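Local atomic coordinates of putative rhamnosidase (PDB entry 3W5M), a protein that hydrolyses terminal non-reducing alpha-L-rhamnose residues from rhamnosides such as citrus flavonoids and gum arabic, and carries a calcium-dependent rhamnose-binding module. Residues 139-144 and 281-286; 172-177 and 236-241; 602-607 and 954-959. All blocks are in the same frame, centred on the assembly; numbering follows the deposited sequence.

Interaction 1 of 3, residues 139-144 and 281-286; sequences SWIWFP and AKVAAA
The carbonyl oxygen of W140 is gripped by two consecutive N-H groups: A284 N donates to W140 O at 2.7 Å, its nitrogen tilted 25° from the carbonyl plane, and A285 N adds a weak bond to the same oxygen at 3.4 Å. Two residues facing one define a classic beta bulge, and the antiparallel register shifts by one between W140 and I141. Within the bulge W140 N also donates to A285 O (2.8 Å); regular pairing resumes at W142 and K282, which exchange a reciprocal pair of bonds. W140 turns its indole so that A285 O and A286 O lie at the ring edge, in its plane; CD1 is 3.5 Å from A285 O. S139, I141 and V283 lie on the other face, where S139 CB meets V283 CG1 at 3.8 Å. I141 CG1, lodged between backbone N and carbonyl carbon (chi1 62°), carries the CD1 that touches A281 CB, also at 3.8 Å. Past the end of strand 139-142, P144 CA lies against K282 CB at 3.7 Å. This two-stranded ribbon belongs to the CBM67 module. W140 stacks on W292, W142 NE1 bonds to E145, and I141 packs on F159 of strand 156-165 and W236 of strand 235-244.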
loop_
_atom_site.group_PDB
_atom_site.type_symbol
_atom_site.label_atom_id
_atom_site.label_comp_id
_atom_site.label_asym_id
_atom_site.label_seq_id
_atom_site.Cartn_x
_atom_site.Cartn_y
_atom_site.Cartn_z
ATOM N N SER A 139 -39.667 -0.771 -13.404
ATOM C CA SER A 139 -40.133 -2.129 -13.123
ATOM C C SER A 139 -39.264 -3.134 -13.824
ATOM O O SER A 139 -38.781 -2.877 -14.951
ATOM C CB SER A 139 -41.550 -2.276 -13.639
ATOM O OG SER A 139 -42.393 -1.403 -12.918
ATOM N N TRP A 140 -39.051 -4.286 -13.176
ATOM C CA TRP A 140 -38.448 -5.434 -13.836
ATOM C C TRP A 140 -39.501 -6.046 -14.735
ATOM O O TRP A 140 -40.618 -6.295 -14.278
ATOM C CB TRP A 140 -38.024 -6.507 -12.838
ATOM C CG TRP A 140 -36.926 -6.070 -11.920
ATOM C CD1 TRP A 140 -37.066 -5.442 -10.734
ATOM C CD2 TRP A 140 -35.528 -6.306 -12.095
ATOM N NE1 TRP A 140 -35.830 -5.214 -10.165
ATOM C CE2 TRP A 140 -34.867 -5.743 -10.979
ATOM C CE3 TRP A 140 -34.763 -6.936 -13.092
ATOM C CZ2 TRP A 140 -33.472 -5.806 -10.813
ATOM C CZ3 TRP A 140 -33.384 -6.972 -12.944
ATOM C CH2 TRP A 140 -32.749 -6.413 -11.805
ATOM N N ILE A 141 -39.173 -6.236 -16.011
ATOM C CA ILE A 141 -40.140 -6.790 -16.952
ATOM C C ILE A 141 -39.625 -8.048 -17.631
ATOM O O ILE A 141 -38.408 -8.304 -17.680
ATOM C CB ILE A 141 -40.624 -5.752 -18.014
ATOM C CG1 ILE A 141 -39.482 -5.245 -18.894
ATOM C CG2 ILE A 141 -41.301 -4.600 -17.335
ATOM C CD1 ILE A 141 -39.990 -4.546 -20.144
ATOM N N TRP A 142 -40.567 -8.855 -18.136
ATOM C CA TRP A 142 -40.240 -10.027 -18.930
ATOM C C TRP A 142 -41.361 -10.271 -19.903
ATOM O O TRP A 142 -42.333 -9.524 -19.934
ATOM C CB TRP A 142 -40.033 -11.251 -17.992
ATOM C CG TRP A 142 -39.328 -12.368 -18.616
ATOM C CD1 TRP A 142 -39.844 -13.618 -18.886
ATOM C CD2 TRP A 142 -37.957 -12.401 -19.039
ATOM N NE1 TRP A 142 -38.877 -14.409 -19.450
ATOM C CE2 TRP A 142 -37.714 -13.700 -19.565
ATOM C CE3 TRP A 142 -36.913 -11.461 -19.040
ATOM C CZ2 TRP A 142 -36.466 -14.081 -20.106
ATOM C CZ3 TRP A 142 -35.661 -11.851 -19.569
ATOM C CH2 TRP A 142 -35.461 -13.153 -20.091
ATOM N N PHE A 143 -41.224 -11.314 -20.710
ATOM C CA PHE A 143 -42.340 -11.798 -21.510
ATOM C C PHE A 143 -43.463 -12.325 -20.579
ATOM O O PHE A 143 -43.159 -12.875 -19.495
ATOM C CB PHE A 143 -41.860 -12.877 -22.488
ATOM C CG PHE A 143 -42.961 -13.386 -23.382
ATOM C CD1 PHE A 143 -43.300 -12.696 -24.545
ATOM C CD2 PHE A 143 -43.735 -14.489 -23.001
ATOM C CE1 PHE A 143 -44.335 -13.139 -25.350
ATOM C CE2 PHE A 143 -44.796 -14.916 -23.793
ATOM C CZ PHE A 143 -45.092 -14.248 -24.972
ATOM N N PRO A 144 -44.746 -12.136 -20.967
ATOM C CA PRO A 144 -45.842 -12.599 -20.108
ATOM C C PRO A 144 -45.969 -14.114 -20.144
ATOM O O PRO A 144 -46.829 -14.655 -20.849
ATOM C CB PRO A 144 -47.087 -11.927 -20.716
ATOM C CG PRO A 144 -46.711 -11.676 -22.154
ATOM C CD PRO A 144 -45.252 -11.282 -22.067
ATOM N N ALA A 281 -45.369 -6.475 -22.600
ATOM C CA ALA A 281 -44.478 -7.019 -21.597
ATOM C C ALA A 281 -45.207 -7.095 -20.251
ATOM O O ALA A 281 -46.127 -6.306 -19.987
ATOM C CB ALA A 281 -43.212 -6.176 -21.477
ATOM N N LYS A 282 -44.801 -8.049 -19.423
ATOM C CA LYS A 282 -45.342 -8.226 -18.083
ATOM C C LYS A 282 -44.358 -7.685 -17.049
ATOM O O LYS A 282 -43.153 -7.969 -17.114
ATOM C CB LYS A 282 -45.562 -9.726 -17.830
ATOM C CG LYS A 282 -46.194 -10.041 -16.477
ATOM C CD LYS A 282 -46.137 -11.529 -16.199
ATOM C CE LYS A 282 -46.410 -11.821 -14.721
ATOM N NZ LYS A 282 -47.624 -11.118 -14.229
ATOM N N VAL A 283 -44.882 -6.924 -16.083
ATOM C CA VAL A 283 -44.072 -6.501 -14.943
ATOM C C VAL A 283 -43.863 -7.757 -14.087
ATOM O O VAL A 283 -44.849 -8.417 -13.661
ATOM C CB VAL A 283 -44.750 -5.384 -14.133
ATOM C CG1 VAL A 283 -43.989 -5.093 -12.832
ATOM C CG2 VAL A 283 -44.879 -4.110 -14.959
ATOM N N ALA A 284 -42.594 -8.099 -13.865
ATOM C CA ALA A 284 -42.212 -9.226 -12.991
ATOM C C ALA A 284 -42.168 -8.780 -11.520
ATOM O O ALA A 284 -42.523 -9.545 -10.619
ATOM C CB ALA A 284 -40.852 -9.817 -13.422
ATOM N N ALA A 285 -41.723 -7.544 -11.287
ATOM C CA ALA A 285 -41.666 -6.915 -9.949
ATOM C C ALA A 285 -41.341 -5.452 -10.124
ATOM O O ALA A 285 -40.561 -5.097 -11.020
ATOM C CB ALA A 285 -40.576 -7.551 -9.095
ATOM N N ALA A 286 -41.895 -4.614 -9.246
ATOM C CA ALA A 286 -41.477 -3.224 -9.177
ATOM C C ALA A 286 -40.037 -3.207 -8.640
ATOM O O ALA A 286 -39.564 -4.179 -8.005
ATOM C CB ALA A 286 -42.395 -2.426 -8.264
#

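Interaction 2 of 3, residues 172-177 and 236-241; sequences ATLAIS and WICVLV
Six backbone hydrogen bonds in three reciprocal pairs, T173 with V241, A175 with V239 and S177 with I237, join two central antiparallel strands in one sheet of the CBM67 beta-sandwich. The shortest is V241 N to T173 O at 2.8 Å. The register runs unbroken from T173-V241 to S177-I237, the strand directions 172° apart, so no bulge interrupts it. A water bridges side chain and backbone, 3.0 Å from T173 OG1 and donating to V239 O at 3.2 Å. On the T173 face, S177 OG bonds to the carbonyl oxygen of W203, a rhamnose-binding residue. T173 and V241 lie side by side, OG1 of T173 against CB of V241.

On the opposite face, L174, I176, C238 and L240 are apolar partners: L174 CD1 approaches C238 CB at 3.9 Å. L174 and I176 pack on V184 and L240 on L222, in strands of the facing sheet. I176 CG1 stands anti to the backbone N (chi1 -178°), while its CD1 meets the six-membered ring of W236 obliquely. An alanine here, lacking CG1, CG2 and CD1, would probably open a gap beside the W236 indole. Against that ring, I176 CD1 lies 4.0 Å from both CE3 and CZ3 of W236.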
loop_
_atom_site.group_PDB
_atom_site.type_symbol
_atom_site.label_atom_id
_atom_site.label_comp_id
_atom_site.label_asym_id
_atom_site.label_seq_id
_atom_site.Cartn_x
_atom_site.Cartn_y
_atom_site.Cartn_z
ATOM N N ALA A 172 -28.684 12.618 -22.173
ATOM C CA ALA A 172 -29.472 11.385 -22.130
ATOM C C ALA A 172 -28.635 10.277 -21.536
ATOM O O ALA A 172 -27.494 10.063 -21.949
ATOM C CB ALA A 172 -29.964 10.991 -23.522
ATOM N N THR A 173 -29.192 9.574 -20.558
ATOM C CA THR A 173 -28.488 8.430 -19.959
ATOM C C THR A 173 -29.422 7.245 -19.865
ATOM O O THR A 173 -30.635 7.412 -19.674
ATOM C CB THR A 173 -27.952 8.709 -18.543
ATOM O OG1 THR A 173 -29.062 9.007 -17.661
ATOM C CG2 THR A 173 -26.926 9.860 -18.554
ATOM N N LEU A 174 -28.848 6.060 -20.029
ATOM C CA LEU A 174 -29.590 4.820 -19.864
ATOM C C LEU A 174 -28.974 4.002 -18.742
ATOM O O LEU A 174 -27.784 3.697 -18.787
ATOM C CB LEU A 174 -29.583 4.011 -21.171
ATOM C CG LEU A 174 -30.281 2.645 -21.101
ATOM C CD1 LEU A 174 -31.782 2.795 -20.913
ATOM C CD2 LEU A 174 -29.979 1.810 -22.351
ATOM N N ALA A 175 -29.775 3.664 -17.730
ATOM C CA ALA A 175 -29.333 2.733 -16.687
ATOM C C ALA A 175 -30.122 1.439 -16.948
ATOM O O ALA A 175 -31.315 1.486 -17.212
ATOM C CB ALA A 175 -29.664 3.279 -15.308
ATOM N N ILE A 176 -29.441 0.305 -16.916
ATOM C CA ILE A 176 -30.071 -0.948 -17.351
ATOM C C ILE A 176 -29.404 -2.122 -16.631
ATOM O O ILE A 176 -28.192 -2.135 -16.402
ATOM C CB ILE A 176 -30.022 -1.089 -18.891
ATOM C CG1 ILE A 176 -30.727 -2.370 -19.386
ATOM C CG2 ILE A 176 -28.578 -1.072 -19.380
ATOM C CD1 ILE A 176 -31.172 -2.335 -20.837
ATOM N N SER A 177 -30.216 -3.092 -16.234
ATOM C CA SER A 177 -29.705 -4.310 -15.664
ATOM C C SER A 177 -30.587 -5.474 -16.123
ATOM O O SER A 177 -31.761 -5.259 -16.423
ATOM C CB SER A 177 -29.771 -4.196 -14.137
ATOM O OG SER A 177 -29.074 -5.278 -13.535
ATOM N N TRP A 236 -35.725 -7.790 -16.670
ATOM C CA TRP A 236 -34.727 -6.745 -16.977
ATOM C C TRP A 236 -35.396 -5.416 -16.654
ATOM O O TRP A 236 -36.629 -5.329 -16.598
ATOM C CB TRP A 236 -34.182 -6.845 -18.431
ATOM C CG TRP A 236 -35.169 -6.471 -19.484
ATOM C CD1 TRP A 236 -36.106 -7.285 -20.067
ATOM C CD2 TRP A 236 -35.358 -5.170 -20.063
ATOM N NE1 TRP A 236 -36.859 -6.568 -20.971
ATOM C CE2 TRP A 236 -36.411 -5.276 -21.005
ATOM C CE3 TRP A 236 -34.714 -3.939 -19.900
ATOM C CZ2 TRP A 236 -36.858 -4.190 -21.774
ATOM C CZ3 TRP A 236 -35.160 -2.847 -20.673
ATOM C CH2 TRP A 236 -36.225 -2.986 -21.584
ATOM N N ILE A 237 -34.590 -4.397 -16.369
ATOM C CA ILE A 237 -35.136 -3.146 -15.900
ATOM C C ILE A 237 -34.290 -2.004 -16.486
ATOM O O ILE A 237 -33.058 -2.156 -16.642
ATOM C CB ILE A 237 -35.071 -3.132 -14.351
ATOM C CG1 ILE A 237 -35.777 -1.886 -13.765
ATOM C CG2 ILE A 237 -33.603 -3.258 -13.876
ATOM C CD1 ILE A 237 -36.064 -2.004 -12.256
ATOM N N CYS A 238 -34.918 -0.873 -16.814
ATOM C CA CYS A 238 -34.125 0.268 -17.270
ATOM C C CYS A 238 -34.794 1.591 -16.931
ATOM O O CYS A 238 -36.003 1.629 -16.621
ATOM C CB CYS A 238 -33.816 0.182 -18.783
ATOM S SG CYS A 238 -35.227 0.574 -19.852
ATOM N N VAL A 239 -33.994 2.664 -16.946
ATOM C CA VAL A 239 -34.534 4.024 -17.009
ATOM C C VAL A 239 -33.735 4.787 -18.060
ATOM O O VAL A 239 -32.505 4.734 -18.078
ATOM C CB VAL A 239 -34.459 4.812 -15.672
ATOM C CG1 VAL A 239 -35.108 6.192 -15.830
ATOM C CG2 VAL A 239 -35.148 4.059 -14.543
ATOM N N LEU A 240 -34.457 5.473 -18.922
ATOM C CA LEU A 240 -33.836 6.395 -19.870
ATOM C C LEU A 240 -34.162 7.789 -19.364
ATOM O O LEU A 240 -35.333 8.166 -19.284
ATOM C CB LEU A 240 -34.364 6.157 -21.286
ATOM C CG LEU A 240 -34.013 7.199 -22.377
ATOM C CD1 LEU A 240 -32.526 7.129 -22.681
ATOM C CD2 LEU A 240 -34.839 6.897 -23.617
ATOM N N VAL A 241 -33.130 8.524 -18.949
ATOM C CA VAL A 241 -33.317 9.907 -18.444
ATOM C C VAL A 241 -32.965 10.904 -19.545
ATOM O O VAL A 241 -31.857 10.900 -20.039
ATOM C CB VAL A 241 -32.421 10.203 -17.228
ATOM C CG1 VAL A 241 -32.551 11.673 -16.815
ATOM C CG2 VAL A 241 -32.807 9.309 -16.047
HETATM O O HOH W 1 -30.786 6.866 -16.485
#

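Interaction 3 of 3, residues 602-607 and 954-959; sequences FETNVP and TSARAT
N605 CG sits between its backbone N and carbonyl carbon (chi1 63°), which brings the amide over to T954; its OD1 accepts from T954 N at 2.8 Å, the donor above the amide plane. E603 CG, by contrast, is anti to its backbone N (chi1 -175°) and the chain runs on extended toward R957. Both side chains bridge an antiparallel strand pair at one border of a sheet, where strand 600-604, leading into the helical (alpha/alpha)6-barrel domain, pairs with strand 955-962 of the C-terminal beta-sandwich domain.

The backbone ladder is short. E603 N to R957 O and R957 N to E603 O form a reciprocal pair, and N605 N to S955 O follows at a longer 3.2 Å, with the donor above the carbonyl plane. N605 ND2 donates to E952 O as well, so both ends of the amide are engaged and its rotation should be fixed. T604 OG1 accepts from V606 N at 3.0 Å in an ST turn, just where the chain turns into helix 607-622. T604 N in turn bonds to N610 of that helix, and F602 meets H613 on it.

E603 and R957, both exposed, form a salt bridge by charge alone: no N-H points at OE1, and the carboxylate plane is turned 81° from the guanidinium. OE1 of E603 hovers 3.0 Å above one face of that group, toward its rim, 3.1 Å from R957 NH1.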
loop_
_atom_site.group_PDB
_atom_site.type_symbol
_atom_site.label_atom_id
_atom_site.label_comp_id
_atom_site.label_asym_id
_atom_site.label_seq_id
_atom_site.Cartn_x
_atom_site.Cartn_y
_atom_site.Cartn_z
ATOM N N PHE A 602 23.667 -1.027 -1.529
ATOM C CA PHE A 602 24.294 -2.342 -1.598
ATOM C C PHE A 602 24.824 -2.532 -3.006
ATOM O O PHE A 602 24.077 -2.340 -3.974
ATOM C CB PHE A 602 23.249 -3.401 -1.268
ATOM C CG PHE A 602 23.733 -4.829 -1.365
ATOM C CD1 PHE A 602 24.569 -5.370 -0.400
ATOM C CD2 PHE A 602 23.295 -5.647 -2.399
ATOM C CE1 PHE A 602 24.983 -6.709 -0.478
ATOM C CE2 PHE A 602 23.699 -6.972 -2.493
ATOM C CZ PHE A 602 24.541 -7.508 -1.523
ATOM N N GLU A 603 26.104 -2.919 -3.118
ATOM C CA GLU A 603 26.715 -3.184 -4.419
ATOM C C GLU A 603 27.794 -4.246 -4.284
ATOM O O GLU A 603 28.624 -4.182 -3.378
ATOM C CB GLU A 603 27.298 -1.902 -5.007
ATOM C CG GLU A 603 27.852 -2.062 -6.414
ATOM C CD GLU A 603 28.514 -0.797 -6.923
ATOM O OE1 GLU A 603 28.648 0.184 -6.145
ATOM O OE2 GLU A 603 28.903 -0.788 -8.114
ATOM N N THR A 604 27.755 -5.223 -5.185
ATOM C CA THR A 604 28.754 -6.300 -5.237
ATOM C C THR A 604 29.400 -6.301 -6.625
ATOM O O THR A 604 28.975 -5.544 -7.515
ATOM C CB THR A 604 28.137 -7.690 -4.989
ATOM O OG1 THR A 604 27.396 -8.113 -6.146
ATOM C CG2 THR A 604 27.227 -7.717 -3.754
ATOM N N ASN A 605 30.430 -7.139 -6.796
ATOM C CA ASN A 605 31.022 -7.409 -8.110
ATOM C C ASN A 605 30.130 -8.228 -9.063
ATOM O O ASN A 605 30.469 -8.357 -10.245
ATOM C CB ASN A 605 32.361 -8.150 -7.937
ATOM C CG ASN A 605 32.186 -9.517 -7.293
ATOM O OD1 ASN A 605 31.909 -9.619 -6.095
ATOM N ND2 ASN A 605 32.346 -10.579 -8.086
ATOM N N VAL A 606 29.025 -8.780 -8.547
ATOM C CA VAL A 606 28.122 -9.682 -9.266
ATOM C C VAL A 606 26.818 -9.032 -9.752
ATOM O O VAL A 606 25.886 -8.822 -8.965
ATOM C CB VAL A 606 27.765 -10.893 -8.406
ATOM C CG1 VAL A 606 26.951 -11.903 -9.202
ATOM C CG2 VAL A 606 29.035 -11.529 -7.873
ATOM N N PRO A 607 26.744 -8.729 -11.065
ATOM C CA PRO A 607 25.561 -8.054 -11.615
ATOM C C PRO A 607 24.215 -8.647 -11.159
ATOM O O PRO A 607 23.304 -7.878 -10.817
ATOM C CB PRO A 607 25.769 -8.182 -13.125
ATOM C CG PRO A 607 27.262 -8.141 -13.262
ATOM C CD PRO A 607 27.760 -8.967 -12.111
ATOM N N THR A 954 33.480 -11.384 -4.575
ATOM C CA THR A 954 34.832 -11.109 -4.096
ATOM C C THR A 954 34.966 -9.667 -3.628
ATOM O O THR A 954 36.058 -9.190 -3.288
ATOM C CB THR A 954 35.877 -11.408 -5.186
ATOM O OG1 THR A 954 35.628 -10.583 -6.338
ATOM C CG2 THR A 954 35.840 -12.897 -5.567
ATOM N N SER A 955 33.835 -8.965 -3.589
ATOM C CA SER A 955 33.869 -7.526 -3.508
ATOM C C SER A 955 32.466 -7.091 -3.133
ATOM O O SER A 955 31.517 -7.527 -3.765
ATOM C CB SER A 955 34.204 -6.994 -4.902
ATOM O OG SER A 955 34.751 -5.698 -4.843
ATOM N N ALA A 956 32.335 -6.273 -2.087
ATOM C CA ALA A 956 31.036 -5.697 -1.698
ATOM C C ALA A 956 31.202 -4.378 -0.963
ATOM O O ALA A 956 32.207 -4.142 -0.274
ATOM C CB ALA A 956 30.218 -6.673 -0.854
ATOM N N ARG A 957 30.210 -3.508 -1.103
ATOM C CA ARG A 957 30.206 -2.246 -0.388
ATOM C C ARG A 957 28.750 -1.927 -0.036
ATOM O O ARG A 957 27.849 -2.218 -0.811
ATOM C CB ARG A 957 30.862 -1.146 -1.229
ATOM C CG ARG A 957 29.918 -0.141 -1.844
ATOM C CD ARG A 957 30.523 0.541 -3.062
ATOM N NE ARG A 957 29.882 1.829 -3.346
ATOM C CZ ARG A 957 28.567 2.030 -3.488
ATOM N NH1 ARG A 957 27.693 1.036 -3.361
ATOM N NH2 ARG A 957 28.117 3.253 -3.744
ATOM N N ALA A 958 28.532 -1.382 1.158
ATOM C CA ALA A 958 27.175 -1.092 1.636
ATOM C C ALA A 958 27.183 0.105 2.574
ATOM O O ALA A 958 28.182 0.371 3.258
ATOM C CB ALA A 958 26.600 -2.297 2.357
ATOM N N THR A 959 26.070 0.835 2.615
ATOM C CA THR A 959 25.854 1.823 3.671
ATOM C C THR A 959 24.411 1.690 4.164
ATOM O O THR A 959 23.466 1.732 3.357
ATOM C CB THR A 959 26.091 3.259 3.169
ATOM O OG1 THR A 959 27.436 3.394 2.686
ATOM C CG2 THR A 959 25.853 4.280 4.305
#

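In the fold
Interactions 1 and 2 belong to the same CBM67 module: interaction 2 is nested within the loop closed by interaction 1, and the two touch, with a probable hydrogen bond from I141 N to W236 O. Their centres are 15 Å apart. Interaction 2 is almost wholly buried and joins neighbouring strands through an unbroken ladder and apolar side chains; interaction 1 is partly buried, distorted by its bulge and lined with tryptophans near the sugar- and calcium-binding residues. Interaction 3 stands apart, its centre 63 Å or more from both others and across the chain's centre. Partly buried like interaction 1, it alone of the three has a salt bridge, and it pairs the strand leading into the helical domain with one from the C-terminal domain.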